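Local coordinates for NADPH-quinone reductase (Pediococcus pentosaceus ATCC 25745, PDB 3HA2), which probably transfers electrons from NAD(P)H to quinones with the help of bound FMN, the chain here being its flavodoxin-like part, at residues V42-E45 and Q46-L50; T101-G105 and N106-A110; P124-A127 and F128-T132; A152-R155 and L156-A159. One frame throughout, in Å; residues are numbered along the deposited sequence.

Contact 1. Residues V42-E45 and Q46-L50; sequences VEQE and QSLLL
Gln46 lies alongside Val42, one helical turn earlier, and the two side chains head in the same direction. From its base outward, CB of Gln46 sits 3.4 Å from the carbonyl O of Val42, the same oxygen that receives the Gln46 backbone N at 2.8 Å in a nearly straight bond. CG leans on that oxygen too, because chi1 of -78° places it beside its own backbone N. The chain then runs extended (chi2 178°), bringing Gln46 CD to 3.8 Å from Val42 CG1 and NE2 to 3.5 Å from the same methyl. Beyond this the NE2 donates to the carbonyl O of Val77, at the end of helix 68-77. Helix 42-50 is one of the helices that flank the parallel sheet of this flavodoxin-like fold, following strand 31-35 and preceding strand 54-60 in the chain. With alanine in place of Gln46, the Val77 carbonyl would probably lose this donor and Val42 CG1 its neighbour on this side. On another side of the helix Gln44 brings OE1 to 3.8 Å from CG of Leu48. Glu45, which is buried, turns its carboxylate away to His34 and Trp73, while its backbone O accepts the N of Leu49 at 3.0 Å.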
# COMPACT_ATOMS: atom_id res chain seq x y z
N VAL A 42 -2.83 -17.93 8.94
CA VAL A 42 -2.55 -16.84 9.89
C VAL A 42 -1.78 -17.33 11.11
O VAL A 42 -0.78 -16.71 11.50
CB VAL A 42 -3.85 -16.09 10.31
CG1 VAL A 42 -3.58 -15.12 11.49
CG2 VAL A 42 -4.40 -15.30 9.12
N GLU A 43 -2.25 -18.43 11.71
CA GLU A 43 -1.61 -19.00 12.90
C GLU A 43 -0.13 -19.36 12.66
O GLU A 43 0.72 -19.04 13.50
CB GLU A 43 -2.41 -20.20 13.42
CG GLU A 43 -1.88 -20.80 14.72
CD GLU A 43 -2.72 -21.97 15.23
OE1 GLU A 43 -3.62 -22.45 14.49
OE2 GLU A 43 -2.47 -22.42 16.38
N GLN A 44 0.17 -20.00 11.54
CA GLN A 44 1.56 -20.33 11.19
C GLN A 44 2.41 -19.08 10.98
O GLN A 44 3.55 -19.03 11.44
CB GLN A 44 1.67 -21.29 9.99
CG GLN A 44 3.07 -21.33 9.29
CD GLN A 44 4.23 -21.96 10.09
OE1 GLN A 44 4.44 -21.68 11.29
NE2 GLN A 44 5.04 -22.78 9.40
N GLU A 45 1.85 -18.08 10.29
CA GLU A 45 2.55 -16.81 10.08
C GLU A 45 2.80 -16.09 11.41
O GLU A 45 3.90 -15.57 11.66
CB GLU A 45 1.77 -15.90 9.11
CG GLU A 45 1.56 -16.49 7.70
CD GLU A 45 2.86 -16.70 6.93
OE1 GLU A 45 3.75 -15.81 7.00
OE2 GLU A 45 3.00 -17.74 6.23
N GLN A 46 1.78 -16.07 12.28
CA GLN A 46 1.96 -15.46 13.60
C GLN A 46 3.01 -16.20 14.41
O GLN A 46 3.82 -15.57 15.10
CB GLN A 46 0.63 -15.41 14.36
CG GLN A 46 -0.25 -14.27 13.86
CD GLN A 46 -1.60 -14.22 14.55
OE1 GLN A 46 -1.91 -15.06 15.38
NE2 GLN A 46 -2.43 -13.24 14.17
N SER A 47 3.01 -17.53 14.31
CA SER A 47 4.01 -18.34 14.98
C SER A 47 5.42 -17.96 14.55
O SER A 47 6.31 -17.82 15.39
CB SER A 47 3.79 -19.82 14.73
OG SER A 47 4.72 -20.56 15.49
N LEU A 48 5.63 -17.81 13.24
CA LEU A 48 6.95 -17.43 12.73
C LEU A 48 7.38 -16.06 13.23
O LEU A 48 8.53 -15.86 13.61
CB LEU A 48 6.97 -17.48 11.20
CG LEU A 48 6.90 -18.88 10.57
CD1 LEU A 48 6.80 -18.74 9.05
CD2 LEU A 48 8.14 -19.71 10.95
N LEU A 49 6.45 -15.10 13.23
CA LEU A 49 6.76 -13.78 13.78
C LEU A 49 7.22 -13.84 15.23
O LEU A 49 8.22 -13.21 15.60
CB LEU A 49 5.57 -12.84 13.65
CG LEU A 49 5.24 -12.47 12.20
CD1 LEU A 49 3.83 -11.92 12.16
CD2 LEU A 49 6.20 -11.44 11.68
N LEU A 50 6.50 -14.61 16.04
CA LEU A 50 6.80 -14.70 17.46
C LEU A 50 8.19 -15.29 17.71
O LEU A 50 8.82 -14.98 18.72
CB LEU A 50 5.74 -15.53 18.19
CG LEU A 50 4.35 -14.89 18.40
CD1 LEU A 50 3.40 -15.89 19.05
CD2 LEU A 50 4.43 -13.64 19.24

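Contact 2. Residues T101-G105 and N106-A110; sequences TGDNG and NAFQA
The side-chain OD1 of Asn104 accepts the backbone N-H of Asn106 at 2.8 Å, in the carbonyl plane and on a lone pair, with an N-H...O angle of 165°. Asn104 can do this because its CG stands anti to its own N (chi1 -167°), which carries the amide forward along the chain; this is an Asx turn. Asn106, with CG beside its backbone N instead, still runs alongside Asn104, the amide planes 30° apart, and its CB lies 3.3 Å from Asn104 OD1. The backbone O of Asn104 takes the N-H of Ala107 at 3.1 Å, and Gly105 O takes that of Phe108 at 3.2 Å, both donors standing above the carbonyl plane, in a short 3-10 turn. Phe108, its CG also beside the backbone N, sends its ring back beside the first half of the turn: CE2 comes to 3.8 Å from CB of Asp103, whose side chain crosses it at about a right angle, and CD2 to 3.7 Å from Asn104 O. Gly105 O lies at the ring edge. A serine in place of Phe108 would probably open a gap beside Asp103 CB and take the ring edge from Gly105 O. Gln109 folds back as well, its NE2 giving a straight 2.8 Å bond to Asn106 O. Thr101 ends strand 94-101 and pairs through its backbone with Val142 of strand 135-143 and with Gln144 just beyond it, while Phe108 packs on Leu61 and reaches Ile118 and Leu121 of helix 118-121.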
# COMPACT_ATOMS: atom_id res chain seq x y z
N THR A 101 13.28 -2.28 -7.25
CA THR A 101 12.62 -1.49 -8.29
C THR A 101 13.34 -1.73 -9.62
O THR A 101 14.50 -2.06 -9.63
CB THR A 101 12.63 0.04 -7.98
OG1 THR A 101 13.87 0.62 -8.42
CG2 THR A 101 12.46 0.34 -6.51
N GLY A 102 12.61 -1.60 -10.73
CA GLY A 102 13.20 -1.62 -12.06
C GLY A 102 13.62 -0.22 -12.51
O GLY A 102 14.09 -0.04 -13.64
N ASP A 103 13.43 0.78 -11.65
CA ASP A 103 13.81 2.16 -11.95
C ASP A 103 15.14 2.51 -11.30
O ASP A 103 15.48 1.98 -10.24
CB ASP A 103 12.75 3.13 -11.42
CG ASP A 103 11.38 2.86 -12.00
OD1 ASP A 103 11.24 2.87 -13.24
OD2 ASP A 103 10.44 2.62 -11.21
N ASN A 104 15.88 3.42 -11.94
CA ASN A 104 17.10 3.95 -11.36
C ASN A 104 16.79 4.60 -10.01
O ASN A 104 15.77 5.27 -9.86
CB ASN A 104 17.76 4.96 -12.30
CG ASN A 104 19.17 5.29 -11.90
OD1 ASN A 104 19.40 5.96 -10.90
ND2 ASN A 104 20.15 4.80 -12.68
N GLY A 105 17.68 4.41 -9.04
CA GLY A 105 17.50 4.99 -7.72
C GLY A 105 17.40 6.50 -7.79
O GLY A 105 16.73 7.12 -7.00
N ASN A 106 18.06 7.11 -8.77
CA ASN A 106 18.08 8.57 -8.87
C ASN A 106 16.75 9.21 -9.28
O ASN A 106 16.61 10.42 -9.17
CB ASN A 106 19.22 9.05 -9.76
CG ASN A 106 20.59 8.84 -9.11
OD1 ASN A 106 20.75 8.94 -7.88
ND2 ASN A 106 21.59 8.54 -9.93
N ALA A 107 15.77 8.41 -9.71
CA ALA A 107 14.44 8.94 -10.05
C ALA A 107 13.63 9.29 -8.78
O ALA A 107 12.69 10.10 -8.84
CB ALA A 107 13.67 7.93 -10.88
N PHE A 108 14.01 8.68 -7.66
CA PHE A 108 13.25 8.79 -6.41
C PHE A 108 13.81 9.89 -5.51
O PHE A 108 14.44 9.62 -4.49
CB PHE A 108 13.22 7.45 -5.67
CG PHE A 108 12.50 6.37 -6.41
CD1 PHE A 108 11.11 6.30 -6.37
CD2 PHE A 108 13.21 5.42 -7.17
CE1 PHE A 108 10.43 5.28 -7.06
CE2 PHE A 108 12.53 4.41 -7.88
CZ PHE A 108 11.14 4.35 -7.82
N GLN A 109 13.54 11.13 -5.88
CA GLN A 109 13.94 12.29 -5.09
C GLN A 109 13.21 13.50 -5.63
O GLN A 109 12.72 13.48 -6.77
CB GLN A 109 15.46 12.55 -5.19
CG GLN A 109 15.97 12.76 -6.61
CD GLN A 109 17.46 12.96 -6.68
OE1 GLN A 109 18.03 13.82 -5.99
NE2 GLN A 109 18.11 12.21 -7.57
N ALA A 110 13.16 14.55 -4.83
CA ALA A 110 12.56 15.82 -5.25
C ALA A 110 13.23 16.33 -6.53
O ALA A 110 14.44 16.29 -6.68
CB ALA A 110 12.65 16.84 -4.12

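Contact 3. Residues P124-A127 and F128-T132; sequences PFEA and FANKT
This is a one-turn contact along helix 123-131 of the flavodoxin-like fold, the helix that leads into edge strand 135-143 and also faces the second subunit. The repeated i to i+4 bonds set the spacing: Phe128 N to Pro124 O at 3.0 Å is one of four across the two halves. Toward the second subunit, where Glu126 packs on its Phe116 and Asn130 on its Lys115, these two side chains run next to each other, carboxylate and amide planes 69° apart. They are joined through a water, not directly; it donates to both, at 2.8 Å to Glu126 OE2 and 3.1 Å to Asn130 OD1. Glu126 reaches this water with an extended chain, its CG anti to the backbone N (chi1 -173°), while OE1 is taken by a salt bridge to Arg123. The carboxylate is thus held at both oxygens, which should limit its turning. Phe125 and Ala129 pack inward, toward Ile97 and Leu95 of strand 94-101 and Tyr136 of strand 135-143. Phe128 goes elsewhere: its ring meets Met74 and Met78 and makes an edge-to-face contact with Trp63 of the second subunit. At the helix end the carbonyl O of Phe128 has two donors from Thr132, the backbone N at 2.9 Å and OG1 at 2.8 Å. The same threonine lays its CG2 over one face of the Phe128 ring, 3.7 Å from the ring plane and displaced toward its edge.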
# COMPACT_ATOMS: atom_id res chain seq x y z
N PRO A 124 3.93 4.06 5.06
CA PRO A 124 2.99 3.19 5.78
C PRO A 124 3.65 2.10 6.62
O PRO A 124 3.11 1.74 7.66
CB PRO A 124 2.14 2.56 4.66
CG PRO A 124 2.27 3.48 3.51
CD PRO A 124 3.65 4.08 3.61
N PHE A 125 4.82 1.60 6.20
CA PHE A 125 5.52 0.58 7.01
C PHE A 125 6.16 1.18 8.24
O PHE A 125 6.22 0.56 9.30
CB PHE A 125 6.56 -0.16 6.17
CG PHE A 125 5.96 -1.07 5.14
CD1 PHE A 125 5.36 -2.26 5.52
CD2 PHE A 125 5.97 -0.72 3.80
CE1 PHE A 125 4.78 -3.09 4.58
CE2 PHE A 125 5.41 -1.56 2.84
CZ PHE A 125 4.81 -2.73 3.23
N GLU A 126 6.67 2.40 8.08
CA GLU A 126 7.23 3.11 9.22
C GLU A 126 6.14 3.36 10.26
O GLU A 126 6.35 3.16 11.46
CB GLU A 126 7.88 4.42 8.75
CG GLU A 126 8.64 5.18 9.83
CD GLU A 126 9.43 6.37 9.25
OE1 GLU A 126 9.49 6.52 8.00
OE2 GLU A 126 9.99 7.16 10.04
N ALA A 127 4.97 3.80 9.81
CA ALA A 127 3.84 4.02 10.72
C ALA A 127 3.38 2.72 11.40
O ALA A 127 3.03 2.72 12.59
CB ALA A 127 2.69 4.71 9.99
N PHE A 128 3.38 1.62 10.66
CA PHE A 128 3.11 0.31 11.25
C PHE A 128 4.09 -0.04 12.36
O PHE A 128 3.71 -0.45 13.46
CB PHE A 128 3.14 -0.79 10.18
CG PHE A 128 2.95 -2.18 10.73
CD1 PHE A 128 1.68 -2.67 11.02
CD2 PHE A 128 4.05 -3.00 10.98
CE1 PHE A 128 1.51 -3.96 11.54
CE2 PHE A 128 3.87 -4.29 11.50
CZ PHE A 128 2.61 -4.75 11.77
N ALA A 129 5.38 0.11 12.07
CA ALA A 129 6.42 -0.14 13.06
C ALA A 129 6.23 0.72 14.29
O ALA A 129 6.33 0.23 15.41
CB ALA A 129 7.82 0.06 12.43
N ASN A 130 5.93 2.01 14.09
CA ASN A 130 5.71 2.93 15.22
C ASN A 130 4.52 2.44 16.07
O ASN A 130 4.60 2.38 17.30
CB ASN A 130 5.47 4.37 14.72
CG ASN A 130 6.73 5.05 14.18
OD1 ASN A 130 6.66 6.02 13.41
ND2 ASN A 130 7.90 4.53 14.55
N LYS A 131 3.44 2.07 15.39
CA LYS A 131 2.21 1.66 16.05
C LYS A 131 2.38 0.39 16.87
O LYS A 131 1.80 0.26 17.96
CB LYS A 131 1.09 1.48 15.04
CG LYS A 131 -0.28 1.14 15.65
CD LYS A 131 -0.83 2.31 16.44
CE LYS A 131 -2.32 2.15 16.70
NZ LYS A 131 -2.86 3.39 17.31
N THR A 132 3.15 -0.55 16.34
CA THR A 132 3.32 -1.86 16.96
C THR A 132 4.55 -1.91 17.88
O THR A 132 4.90 -2.99 18.37
CB THR A 132 3.39 -2.97 15.87
OG1 THR A 132 4.43 -2.67 14.94
CG2 THR A 132 2.08 -3.05 15.09
O HOH W 1 8.94 7.88 12.50

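Contact 4. Residues A152-R155 and L156-A159; sequences AQQR and LLVA
Leu157 brings its CD1 methyl against the amide of Gln154, one turn earlier, with Gln154 OE1 3.9 Å away. The glutamine gets there because its chain bends at chi2 (-37°), swinging the amide round the outside of the helix toward Leu157, and the two side chains meet at a slant. Leu157 also rests on the backbone: its CG is 3.4 Å from the carbonyl O of Gln153, which accepts the Leu157 N at 3.0 Å nearly head-on. On the next residue, Val158 sets CG2 3.4 Å from Gln154 O, the oxygen that takes its own backbone N at 3.1 Å. Arg155 turns the other way. Bent at chi3 (-69°), it returns toward the preceding turn and lays one guanidinium face over CA of Ala152, 3.4 Å from that plane and off its centre. These residues belong to helix 150-165, the C-terminal helix of the flavodoxin-like fold, following edge strand 135-143. Leu156 and Leu157 both pack on Phe21 of helix 18-25 and on Phe145, whose carbonyl O also receives NE2 of Gln153. On this turn, then, the two leucines face the neighbouring helix and loop, while Gln154, Arg155 and Val158 are exposed. Between the side chains of 152-155 and 156-159 there is van der Waals contact and no hydrogen bond, and the hydrogen bonds joining the two halves are those of the backbone.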
# COMPACT_ATOMS: atom_id res chain seq x y z
N ALA A 152 29.05 -4.88 -8.68
CA ALA A 152 28.03 -4.15 -7.94
C ALA A 152 26.95 -5.10 -7.41
O ALA A 152 26.44 -4.89 -6.32
CB ALA A 152 27.42 -3.07 -8.81
N GLN A 153 26.61 -6.13 -8.19
CA GLN A 153 25.65 -7.14 -7.72
C GLN A 153 26.20 -7.78 -6.44
O GLN A 153 25.51 -7.82 -5.40
CB GLN A 153 25.38 -8.21 -8.80
CG GLN A 153 24.56 -7.69 -10.00
CD GLN A 153 24.29 -8.76 -11.05
OE1 GLN A 153 25.14 -9.60 -11.32
NE2 GLN A 153 23.11 -8.71 -11.66
N GLN A 154 27.45 -8.23 -6.50
CA GLN A 154 28.10 -8.83 -5.34
C GLN A 154 28.15 -7.93 -4.10
O GLN A 154 27.87 -8.40 -3.00
CB GLN A 154 29.48 -9.43 -5.70
CG GLN A 154 29.41 -10.60 -6.70
CD GLN A 154 28.19 -11.52 -6.48
OE1 GLN A 154 27.98 -12.05 -5.38
NE2 GLN A 154 27.38 -11.69 -7.53
N ARG A 155 28.44 -6.63 -4.28
CA ARG A 155 28.46 -5.68 -3.15
C ARG A 155 27.09 -5.51 -2.50
O ARG A 155 26.97 -5.43 -1.27
CB ARG A 155 28.97 -4.30 -3.58
CG ARG A 155 30.46 -4.24 -3.88
CD ARG A 155 30.96 -2.79 -4.04
NE ARG A 155 30.44 -2.16 -5.26
CZ ARG A 155 31.03 -2.21 -6.45
NH1 ARG A 155 32.18 -2.86 -6.60
NH2 ARG A 155 30.47 -1.61 -7.49
N LEU A 156 26.07 -5.46 -3.33
CA LEU A 156 24.72 -5.28 -2.82
C LEU A 156 24.32 -6.54 -2.02
O LEU A 156 23.68 -6.44 -0.97
CB LEU A 156 23.77 -5.02 -4.00
CG LEU A 156 22.31 -4.70 -3.70
CD1 LEU A 156 21.75 -3.89 -4.85
CD2 LEU A 156 21.50 -5.98 -3.47
N LEU A 157 24.75 -7.70 -2.51
CA LEU A 157 24.45 -8.97 -1.82
C LEU A 157 25.12 -9.09 -0.45
O LEU A 157 24.52 -9.63 0.47
CB LEU A 157 24.70 -10.18 -2.73
CG LEU A 157 23.71 -10.32 -3.90
CD1 LEU A 157 24.17 -11.38 -4.91
CD2 LEU A 157 22.27 -10.60 -3.42
N VAL A 158 26.34 -8.56 -0.30
CA VAL A 158 27.00 -8.41 1.00
C VAL A 158 26.25 -7.47 1.96
O VAL A 158 26.12 -7.75 3.15
CB VAL A 158 28.47 -7.91 0.83
CG1 VAL A 158 29.12 -7.64 2.18
CG2 VAL A 158 29.30 -8.93 0.05
N ALA A 159 25.76 -6.35 1.43
CA ALA A 159 24.93 -5.43 2.22
C ALA A 159 23.67 -6.15 2.68
O ALA A 159 23.23 -5.99 3.82
CB ALA A 159 24.57 -4.17 1.41

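How the contacts relate
From the N terminus, contact 1 comes first, on the helix between strands 31-35 and 54-60 in sequence. Contact 2 follows in the loop leaving strand 94-101, contact 3 on the helix entering strand 135-143, and contact 4 on the C-terminal helix after it. Each joins residues close together in one continuous stretch, so none closes a long loop, and the four run in series without nesting or crossing. Contacts 1 and 3 come nearest, about 7 Å between closest atoms, and helix 68-77 meets side chains of both. The loop of contact 2 packs on helix 118-121, the helix of contact 4 on helix 18-25. Contact 3 alone reaches the second subunit.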